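Local coordinates for kinesin-like protein Nod (Drosophila melanogaster, PDB 3DC4) that uses ATP hydrolysis by its kinesin motor domain to act at microtubules, and is required for segregation of non-exchange chromosomes during meiosis, at residues D76-Q80 with A81-P85; E123-G126 with I127-A131; C317-S320 with E321-T325. All coordinates share one frame; numbering follows the deposited sequence.

Interaction 1. Residues D76-Q80 with A81-P85; sequences DEMYQ and ALILP
Tyr79 O is gripped by two successive amides, Ile83 N at 2.8 Å and Leu84 N at 2.9 Å, which reach it from opposite faces of the carbonyl plane. The second bond is the straighter, with an angle of 171° at the hydrogen. One bond spans four residues and the other five, so the chain is wound wider here than in a regular alpha-helix, and this is where helix 75-82 of the kinesin motor domain passes into helix 84-92. Regular turns lead up to the junction, with Ala81 N bonded to Glu77 O at 2.9 Å and Leu82 N to Met78 O. Pro85 brings no N-H to the next carbonyl, and its CD rests against Gln80 O instead.

The Tyr79 ring, with CG anti to its own nitrogen (chi1 166°), is carried forward along the helix. Leu84 N lies over one face near the rim, 4.0 Å above the plane, while CD1 of the ring meets Ile83 CB at 3.6 Å, the two side chains crossing at about a right angle. The phenol bonds to Asp134 on helix 127-141, against which this surface packs. Met78, bent at chi2 and chi3, folds back so that its end crosses Leu82, and it also touches Ile127 and Phe69. Its CE methyl comes tightly against Leu82 CB and also reaches Ile83 CG1 at 3.7 Å.

Interaction 2. Residues E123-G126 with I127-A131; sequences EHLG and ILPRA
Arg130 turns its guanidinium back along the chain to hold the carbonyl of Leu125. NE donates to Leu125 O at 2.8 Å, and NH2 adds a weak bond to the same oxygen at 3.1 Å, so one acceptor takes two N-H groups from one edge of the flat group. NE stands above the carbonyl plane, 49° out of it. The side chain is extended from CG to NE (chi2 -179°), which gives it the length to lie past Gly126 and reach this oxygen. On the way its CG passes 3.1 Å from Gly126 O, and the Pro129 ring approaches that oxygen too, with CG at 3.1 Å. Arg130 N closes on Gly126 O in a weak bond of 3.3 Å.

Gly126 is the N-cap of helix 127-141, and Pro129 falls in its first turn, where a residue without an N-H costs the helix no internal bond. The Pro129 ring also faces back, its CG meeting Leu125 CB at 4.1 Å. Leu125 itself rests on Pro117 and Ile120.

Further out, Arg130 is flanked by Gln75, Asp76 and Tyr79 of helix 75-82, and Gln75 NE2 also bonds to His124 O. Backbone bonds tie Ile127 to Ser111 and Leu128 to Met112, at the end of the helix that follows the P-loop. His124 ND1 bonds to the hydroxyl of Tyr110, a residue lining the ADP pocket, while Leu128 packs on Ile239, Val224 and Ile226 of the central sheet.

Interaction 3. Residues C317-S320 with E321-T325; sequences CDLS and ETLST
Leu323 N donates to Leu319 O at 2.8 Å, the shortest direct bond between the two segments, with an angle of 165° at the hydrogen. One residue earlier, Thr322 N meets Asp318 O at 2.9 Å. One residue later, Ser324 N bonds to Ser320 O at 3.1 Å, and the Ser324 hydroxyl, folded back beside its own nitrogen (chi1 -65°), lies close to the same carbonyl.

These residues open helix 319-335, the last helix of the kinesin motor domain, and Asp318 is its N-cap residue. The Asp318 carboxylate makes no capping bond. It turns to Ser313 instead, OD2 bonding to the serine hydroxyl, and also lies near Gln103 of the nucleotide pocket. Thr322 OG1 bonds to Ser313 O, which ties the helix start by a second link to Ser313, just after strand 305-312. A water accepts from Glu321 N at 3.2 Å and reaches Cys317 O weakly, so solvent serves an amide in the first turn. Another water pairs with Ser320 OG at 2.8 Å and gives a weak bond to Glu321 OE2.

The apolar flank is made by two leucines one turn apart. Leu319 CG approaches Leu323 CD1 at 3.9 Å as the side chains slant across each other, and both rest on Val58 of strand 55-58 and on Asp59.

Overall arrangement
All three contacts are local turns of one motor domain, yet each handles a helix boundary differently. Interactions 1 and 2 are partly buried neighbours, with centres 10 Å apart, and join helix 75-82 to helix 127-141: Ile127 CD1 meets Met78 CE and Ile83 CG1. Interaction 1 is a helix junction shaped by backbone amides and apolar packing, whereas interaction 2 is a helix start held by a charged side chain on a backbone carbonyl. Interaction 3 stands apart, its nearest atoms about 13 Å from interaction 1 and about 15 Å from interaction 2. It is a surface helix start, where two waters join the backbone bonds and one flank still packs on strand 55-58.

Interaction 1. Residues D76-Q80 with A81-P85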
# COMPACT_ATOMS: atom_id res chain seq x y z
N ASP A 76 -10.29 10.97 5.60
CA ASP A 76 -11.41 10.14 6.05
C ASP A 76 -12.16 9.53 4.87
O ASP A 76 -12.39 8.32 4.84
CB ASP A 76 -12.37 10.97 6.91
CG ASP A 76 -13.66 10.22 7.22
OD1 ASP A 76 -14.68 10.49 6.56
OD2 ASP A 76 -13.64 9.36 8.12
N GLU A 77 -12.53 10.36 3.91
CA GLU A 77 -13.25 9.86 2.74
C GLU A 77 -12.44 8.85 1.96
O GLU A 77 -12.94 7.78 1.59
CB GLU A 77 -13.63 11.01 1.81
CG GLU A 77 -15.05 11.51 2.00
CD GLU A 77 -16.07 10.39 1.89
OE1 GLU A 77 -16.14 9.73 0.83
OE2 GLU A 77 -16.81 10.17 2.88
N MET A 78 -11.19 9.19 1.68
CA MET A 78 -10.31 8.30 0.93
C MET A 78 -10.17 6.95 1.63
O MET A 78 -10.26 5.90 0.99
CB MET A 78 -8.95 8.97 0.75
CG MET A 78 -7.96 8.15 -0.07
SD MET A 78 -6.89 7.11 0.96
CE MET A 78 -7.55 5.48 0.69
N TYR A 79 -9.97 6.98 2.95
CA TYR A 79 -9.83 5.76 3.73
C TYR A 79 -11.13 4.95 3.71
O TYR A 79 -11.13 3.75 3.47
CB TYR A 79 -9.44 6.09 5.18
CG TYR A 79 -9.59 4.92 6.12
CD1 TYR A 79 -8.68 3.87 6.11
CD2 TYR A 79 -10.70 4.82 6.96
CE1 TYR A 79 -8.87 2.74 6.91
CE2 TYR A 79 -10.90 3.69 7.77
CZ TYR A 79 -9.98 2.66 7.73
OH TYR A 79 -10.18 1.53 8.47
N GLN A 80 -12.25 5.62 3.97
CA GLN A 80 -13.54 4.95 3.98
C GLN A 80 -13.86 4.29 2.65
O GLN A 80 -14.36 3.17 2.62
CB GLN A 80 -14.64 5.94 4.35
CG GLN A 80 -14.48 6.52 5.75
CD GLN A 80 -14.91 5.57 6.84
OE1 GLN A 80 -14.30 5.51 7.91
NE2 GLN A 80 -15.99 4.83 6.59
N ALA A 81 -13.57 4.96 1.54
CA ALA A 81 -13.86 4.41 0.23
C ALA A 81 -12.90 3.33 -0.24
O ALA A 81 -13.31 2.33 -0.82
CB ALA A 81 -13.89 5.52 -0.82
N LEU A 82 -11.62 3.53 0.04
CA LEU A 82 -10.61 2.61 -0.44
C LEU A 82 -10.08 1.54 0.48
O LEU A 82 -9.80 0.42 0.03
CB LEU A 82 -9.44 3.44 -0.97
CG LEU A 82 -8.37 2.68 -1.74
CD1 LEU A 82 -8.96 2.20 -3.07
CD2 LEU A 82 -7.18 3.59 -1.98
N ILE A 83 -9.94 1.84 1.76
CA ILE A 83 -9.36 0.88 2.68
C ILE A 83 -10.30 0.20 3.66
O ILE A 83 -10.17 -1.00 3.90
CB ILE A 83 -8.20 1.56 3.45
CG1 ILE A 83 -7.23 2.19 2.45
CG2 ILE A 83 -7.48 0.54 4.32
CD1 ILE A 83 -6.44 1.19 1.59
N LEU A 84 -11.24 0.95 4.21
CA LEU A 84 -12.17 0.38 5.18
C LEU A 84 -12.73 -0.98 4.73
O LEU A 84 -12.77 -1.92 5.53
CB LEU A 84 -13.33 1.36 5.45
CG LEU A 84 -14.35 0.85 6.46
CD1 LEU A 84 -13.68 0.62 7.81
CD2 LEU A 84 -15.49 1.84 6.59
N PRO A 85 -13.15 -1.10 3.46
CA PRO A 85 -13.69 -2.38 2.98
C PRO A 85 -12.72 -3.55 3.18
O PRO A 85 -13.15 -4.69 3.38
CB PRO A 85 -13.97 -2.12 1.51
CG PRO A 85 -14.35 -0.66 1.52
CD PRO A 85 -13.28 -0.07 2.42

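Interaction 2. Residues E123-G126 with I127-A131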
# COMPACT_ATOMS: atom_id res chain seq x y z
N GLU A 123 -7.49 15.41 11.34
CA GLU A 123 -8.00 15.32 9.97
C GLU A 123 -6.95 14.91 8.94
O GLU A 123 -7.28 14.55 7.82
CB GLU A 123 -8.63 16.64 9.53
CG GLU A 123 -7.63 17.77 9.32
CD GLU A 123 -8.24 18.99 8.65
OE1 GLU A 123 -7.85 20.12 9.01
OE2 GLU A 123 -9.11 18.82 7.76
N HIS A 124 -5.68 14.99 9.32
CA HIS A 124 -4.58 14.65 8.42
C HIS A 124 -4.04 13.24 8.62
O HIS A 124 -3.16 12.80 7.90
CB HIS A 124 -3.46 15.68 8.59
CG HIS A 124 -3.85 17.06 8.18
ND1 HIS A 124 -4.13 17.40 6.87
CD2 HIS A 124 -4.01 18.20 8.90
CE1 HIS A 124 -4.46 18.68 6.81
NE2 HIS A 124 -4.39 19.19 8.03
N LEU A 125 -4.58 12.54 9.62
CA LEU A 125 -4.16 11.17 9.89
C LEU A 125 -4.40 10.32 8.65
O LEU A 125 -5.46 10.42 8.02
CB LEU A 125 -4.94 10.60 11.07
CG LEU A 125 -4.58 11.21 12.43
CD1 LEU A 125 -5.58 10.75 13.48
CD2 LEU A 125 -3.16 10.80 12.81
N GLY A 126 -3.42 9.48 8.32
CA GLY A 126 -3.50 8.64 7.15
C GLY A 126 -4.11 7.25 7.29
O GLY A 126 -4.75 6.92 8.30
N ILE A 127 -3.89 6.43 6.27
CA ILE A 127 -4.44 5.08 6.24
C ILE A 127 -4.03 4.17 7.38
O ILE A 127 -4.88 3.51 7.95
CB ILE A 127 -4.12 4.40 4.90
CG1 ILE A 127 -4.95 5.07 3.80
CG2 ILE A 127 -4.42 2.91 4.98
CD1 ILE A 127 -4.61 4.61 2.39
N LEU A 128 -2.74 4.12 7.71
CA LEU A 128 -2.27 3.25 8.78
C LEU A 128 -3.00 3.43 10.11
O LEU A 128 -3.59 2.48 10.63
CB LEU A 128 -0.76 3.43 9.01
CG LEU A 128 0.18 2.40 8.39
CD1 LEU A 128 1.64 2.83 8.63
CD2 LEU A 128 -0.07 1.03 9.01
N PRO A 129 -2.97 4.65 10.67
CA PRO A 129 -3.66 4.84 11.95
C PRO A 129 -5.17 4.61 11.89
O PRO A 129 -5.75 4.13 12.86
CB PRO A 129 -3.29 6.27 12.33
CG PRO A 129 -3.13 6.94 11.00
CD PRO A 129 -2.39 5.91 10.19
N ARG A 130 -5.80 4.93 10.77
CA ARG A 130 -7.24 4.73 10.65
C ARG A 130 -7.58 3.26 10.57
O ARG A 130 -8.54 2.79 11.19
CB ARG A 130 -7.78 5.46 9.42
CG ARG A 130 -7.59 6.97 9.47
CD ARG A 130 -8.15 7.67 8.25
NE ARG A 130 -7.85 9.09 8.32
CZ ARG A 130 -8.61 9.98 8.97
NH1 ARG A 130 -9.72 9.59 9.58
NH2 ARG A 130 -8.23 11.25 9.03
N ALA A 131 -6.78 2.51 9.81
CA ALA A 131 -7.01 1.08 9.67
C ALA A 131 -6.85 0.38 11.01
O ALA A 131 -7.68 -0.42 11.40
CB ALA A 131 -6.03 0.51 8.67

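Interaction 3. Residues C317-S320 with E321-T325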
# COMPACT_ATOMS: atom_id res chain seq x y z
N CYS A 317 4.50 21.07 -14.88
CA CYS A 317 5.91 20.68 -14.91
C CYS A 317 6.12 19.19 -14.62
O CYS A 317 7.17 18.63 -14.94
CB CYS A 317 6.73 21.52 -13.92
SG CYS A 317 6.27 21.31 -12.16
N ASP A 318 5.13 18.56 -14.01
CA ASP A 318 5.24 17.14 -13.68
C ASP A 318 4.40 16.27 -14.61
O ASP A 318 4.20 15.09 -14.32
CB ASP A 318 4.77 16.90 -12.24
CG ASP A 318 5.54 17.72 -11.24
OD1 ASP A 318 6.79 17.74 -11.31
OD2 ASP A 318 4.90 18.34 -10.36
N LEU A 319 3.94 16.84 -15.72
CA LEU A 319 3.10 16.11 -16.67
C LEU A 319 3.64 14.75 -17.06
O LEU A 319 2.91 13.76 -17.06
CB LEU A 319 2.91 16.94 -17.95
CG LEU A 319 2.04 16.23 -18.99
CD1 LEU A 319 0.66 15.96 -18.39
CD2 LEU A 319 1.91 17.07 -20.26
N SER A 320 4.92 14.69 -17.39
CA SER A 320 5.55 13.46 -17.81
C SER A 320 5.52 12.37 -16.73
O SER A 320 5.24 11.21 -17.01
CB SER A 320 7.00 13.74 -18.22
OG SER A 320 7.58 12.62 -18.84
N GLU A 321 5.81 12.76 -15.50
CA GLU A 321 5.80 11.81 -14.39
C GLU A 321 4.37 11.38 -14.12
O GLU A 321 4.09 10.21 -13.85
CB GLU A 321 6.41 12.46 -13.14
CG GLU A 321 7.89 12.79 -13.28
CD GLU A 321 8.72 11.60 -13.74
OE1 GLU A 321 8.30 10.45 -13.50
OE2 GLU A 321 9.80 11.81 -14.33
N THR A 322 3.45 12.33 -14.20
CA THR A 322 2.04 12.03 -13.98
C THR A 322 1.56 11.02 -15.02
O THR A 322 0.92 10.03 -14.67
CB THR A 322 1.22 13.32 -14.03
OG1 THR A 322 1.51 14.10 -12.87
CG2 THR A 322 -0.28 13.03 -14.08
N LEU A 323 1.86 11.26 -16.29
CA LEU A 323 1.44 10.34 -17.35
C LEU A 323 2.00 8.94 -17.12
O LEU A 323 1.31 7.94 -17.36
CB LEU A 323 1.91 10.86 -18.72
CG LEU A 323 1.10 12.07 -19.21
CD1 LEU A 323 1.68 12.62 -20.51
CD2 LEU A 323 -0.35 11.63 -19.43
N SER A 324 3.25 8.86 -16.69
CA SER A 324 3.89 7.57 -16.45
C SER A 324 3.15 6.80 -15.37
O SER A 324 2.88 5.60 -15.49
CB SER A 324 5.35 7.77 -16.05
OG SER A 324 6.10 8.33 -17.12
N THR A 325 2.80 7.52 -14.32
CA THR A 325 2.08 6.94 -13.19
C THR A 325 0.69 6.46 -13.60
O THR A 325 0.27 5.36 -13.23
CB THR A 325 1.98 7.99 -12.06
OG1 THR A 325 3.28 8.26 -11.53
CG2 THR A 325 1.10 7.49 -10.95
O HOH W 1 7.72 15.30 -15.62
O HOH W 2 9.20 10.71 -17.59